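Local coordinates for protein TAF6 (Antonospora locustae, PDB 4ATG) that is a subunit of the general transcription factor TFIID whose C-terminal HEAT-repeat domain is involved in forming the TAF6-TAF9 complex, at residues A[14-17]-A[18-21]. Numbering follows the deposited sequence.
Sequences DKIL and SMIK
S18 N donates to D14 O at 3.0 Å in a regular i to i+4 bond, but one residue on the backbone tightens: M19 N reaches I16 O and I20 N reaches L17 O, both i to i+3, as helix 7-20 runs out. M19 N adds a weak second bond to K15 O. K15 O also accepts the hydroxyl of S18: with chi1 at 80°, OG lies between its own backbone N and carbonyl carbon and turns back along the helix to donate to K15 O at 2.6 Å. A water donates to the same OG and accepts from K15 NZ, 2.8 Å away, so the water links the ammonium of K15 to the hydroxyl of S18 on the exposed side. M19 runs obliquely across the lysine, its SD 4.0 Å from K15 CG, and also meets I16 CD1. I16 and M19 both face helix 25-34, at C31 and at I27 and A28. L17 and I20 lie alongside each other, pointing the same way, with L17 CD2 4.0 Å from I20 CD1; F45 and H48 meet L17, while L52, T65 and L69 receive I20. An alanine in place of I20 would probably leave L17 CD2 without its neighbour and open a gap towards helices 42-55 and 60-75. A second water, donating to L17 O at 2.7 Å and accepting from K21 N, bridges the chain where it leaves the helix. The last turn of helix 7-20, in the HEAT-repeat domain, thus divides its chemistry: the S18 hydroxyl and one water take up backbone groups as the i to i+4 pattern fades, and another water links K15 to S18, while aliphatic and thioether groups join it to three neighbouring helices.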
ATOM      1  N   ASP A  14      -9.695  -7.870  19.165  1.00 17.28           N
ATOM      2  CA  ASP A  14      -8.978  -9.151  19.198  1.00 17.94           C
ATOM      3  C   ASP A  14      -9.628 -10.169  18.273  1.00 21.73           C
ATOM      4  O   ASP A  14      -8.907 -10.917  17.604  1.00 22.01           O
ATOM      5  CB  ASP A  14      -8.866  -9.708  20.621  1.00 20.37           C
ATOM      6  CG  ASP A  14      -7.974  -8.885  21.554  1.00 30.50           C
ATOM      7  OD1 ASP A  14      -7.132  -8.075  21.040  1.00 29.20           O
ATOM      8  OD2 ASP A  14      -8.089  -9.060  22.772  1.00 34.33           O
ATOM      9  N   LYS A  15     -10.981 -10.184  18.197  1.00 17.54           N
ATOM     10  CA  LYS A  15     -11.709 -11.152  17.339  1.00 16.34           C
ATOM     11  C   LYS A  15     -11.373 -10.932  15.855  1.00 18.22           C
ATOM     12  O   LYS A  15     -11.031 -11.880  15.161  1.00 17.19           O
ATOM     13  CB  LYS A  15     -13.235 -11.052  17.545  1.00 18.72           C
ATOM     14  CG  LYS A  15     -14.007 -12.081  16.727  1.00 17.26           C
ATOM     15  CD  LYS A  15     -13.676 -13.479  17.263  1.00 24.94           C
ATOM     16  CE  LYS A  15     -14.202 -14.580  16.421  1.00 30.86           C
ATOM     17  NZ  LYS A  15     -13.783 -15.913  16.987  1.00 29.20           N
ATOM     18  N   ILE A  16     -11.441  -9.688  15.383  1.00 15.88           N
ATOM     19  CA  ILE A  16     -11.127  -9.363  13.986  1.00 15.24           C
ATOM     20  C   ILE A  16      -9.704  -9.790  13.647  1.00 19.50           C
ATOM     21  O   ILE A  16      -9.469 -10.392  12.596  1.00 17.53           O
ATOM     22  CB  ILE A  16     -11.353  -7.847  13.699  1.00 16.66           C
ATOM     23  CG1 ILE A  16     -12.870  -7.477  13.807  1.00 16.79           C
ATOM     24  CG2 ILE A  16     -10.747  -7.440  12.323  1.00 15.28           C
ATOM     25  CD1 ILE A  16     -13.866  -8.192  12.829  1.00 23.98           C
ATOM     26  N   LEU A  17      -8.757  -9.429  14.503  1.00 19.93           N
ATOM     27  CA  LEU A  17      -7.348  -9.773  14.258  1.00 21.33           C
ATOM     28  C   LEU A  17      -7.148 -11.287  14.171  1.00 24.93           C
ATOM     29  O   LEU A  17      -6.442 -11.762  13.276  1.00 23.86           O
ATOM     30  CB  LEU A  17      -6.438  -9.135  15.308  1.00 22.82           C
ATOM     31  CG  LEU A  17      -6.438  -7.571  15.347  1.00 28.76           C
ATOM     32  CD1 LEU A  17      -5.362  -7.095  16.223  1.00 31.54           C
ATOM     33  CD2 LEU A  17      -6.392  -6.922  13.957  1.00 30.21           C
ATOM     34  N   SER A  18      -7.851 -12.040  15.015  1.00 20.45           N
ATOM     35  CA  SER A  18      -7.771 -13.502  15.037  1.00 20.12           C
ATOM     36  C   SER A  18      -8.326 -14.128  13.750  1.00 20.89           C
ATOM     37  O   SER A  18      -8.014 -15.290  13.464  1.00 21.26           O
ATOM     38  CB  SER A  18      -8.537 -14.065  16.229  1.00 24.19           C
ATOM     39  OG  SER A  18      -9.932 -14.096  15.954  1.00 25.14           O
ATOM     40  N   MET A  19      -9.180 -13.393  13.018  1.00 16.32           N
ATOM     41  CA  MET A  19      -9.803 -13.853  11.761  1.00 16.39           C
ATOM     42  C   MET A  19      -8.899 -13.651  10.528  1.00 19.64           C
ATOM     43  O   MET A  19      -9.136 -14.272   9.516  1.00 19.55           O
ATOM     44  CB  MET A  19     -11.168 -13.157  11.553  1.00 17.91           C
ATOM     45  CG  MET A  19     -12.235 -13.593  12.611  1.00 21.63           C
ATOM     46  SD  MET A  19     -13.582 -12.391  12.804  1.00 25.16           S
ATOM     47  CE  MET A  19     -14.570 -12.805  11.394  1.00 22.51           C
ATOM     48  N   ILE A  20      -7.861 -12.795  10.614  1.00 18.35           N
ATOM     49  CA  ILE A  20      -6.970 -12.533   9.466  1.00 18.88           C
ATOM     50  C   ILE A  20      -6.367 -13.820   8.920  1.00 25.78           C
ATOM     51  O   ILE A  20      -6.446 -14.073   7.712  1.00 26.98           O
ATOM     52  CB  ILE A  20      -5.889 -11.462   9.817  1.00 22.23           C
ATOM     53  CG1 ILE A  20      -6.535 -10.112  10.157  1.00 21.33           C
ATOM     54  CG2 ILE A  20      -4.800 -11.338   8.685  1.00 24.39           C
ATOM     55  CD1 ILE A  20      -5.546  -9.028  10.724  1.00 25.07           C
ATOM     56  N   LYS A  21      -5.815 -14.664   9.814  1.00 24.07           N
ATOM     57  CA  LYS A  21      -5.203 -15.934   9.420  1.00 25.70           C
ATOM     58  C   LYS A  21      -6.187 -17.062   9.682  1.00 30.38           C
ATOM     59  O   LYS A  21      -5.961 -17.895  10.555  1.00 33.18           O
ATOM     60  CB  LYS A  21      -3.880 -16.170  10.177  1.00 30.20           C
ATOM     61  CG  LYS A  21      -2.774 -15.185   9.838  1.00 43.79           C
ATOM     62  CD  LYS A  21      -1.463 -15.635  10.454  1.00 48.21           C
ATOM     63  CE  LYS A  21      -0.475 -14.506  10.576  1.00 45.97           C
ATOM     64  NZ  LYS A  21       0.851 -14.990  11.063  1.00 46.32           N
TER
HETATM   65  O   HOH W   1     -11.466 -16.174  15.412  1.00 29.31           O
HETATM   66  O   HOH W   2      -4.962 -13.881  12.462  1.00 20.53           O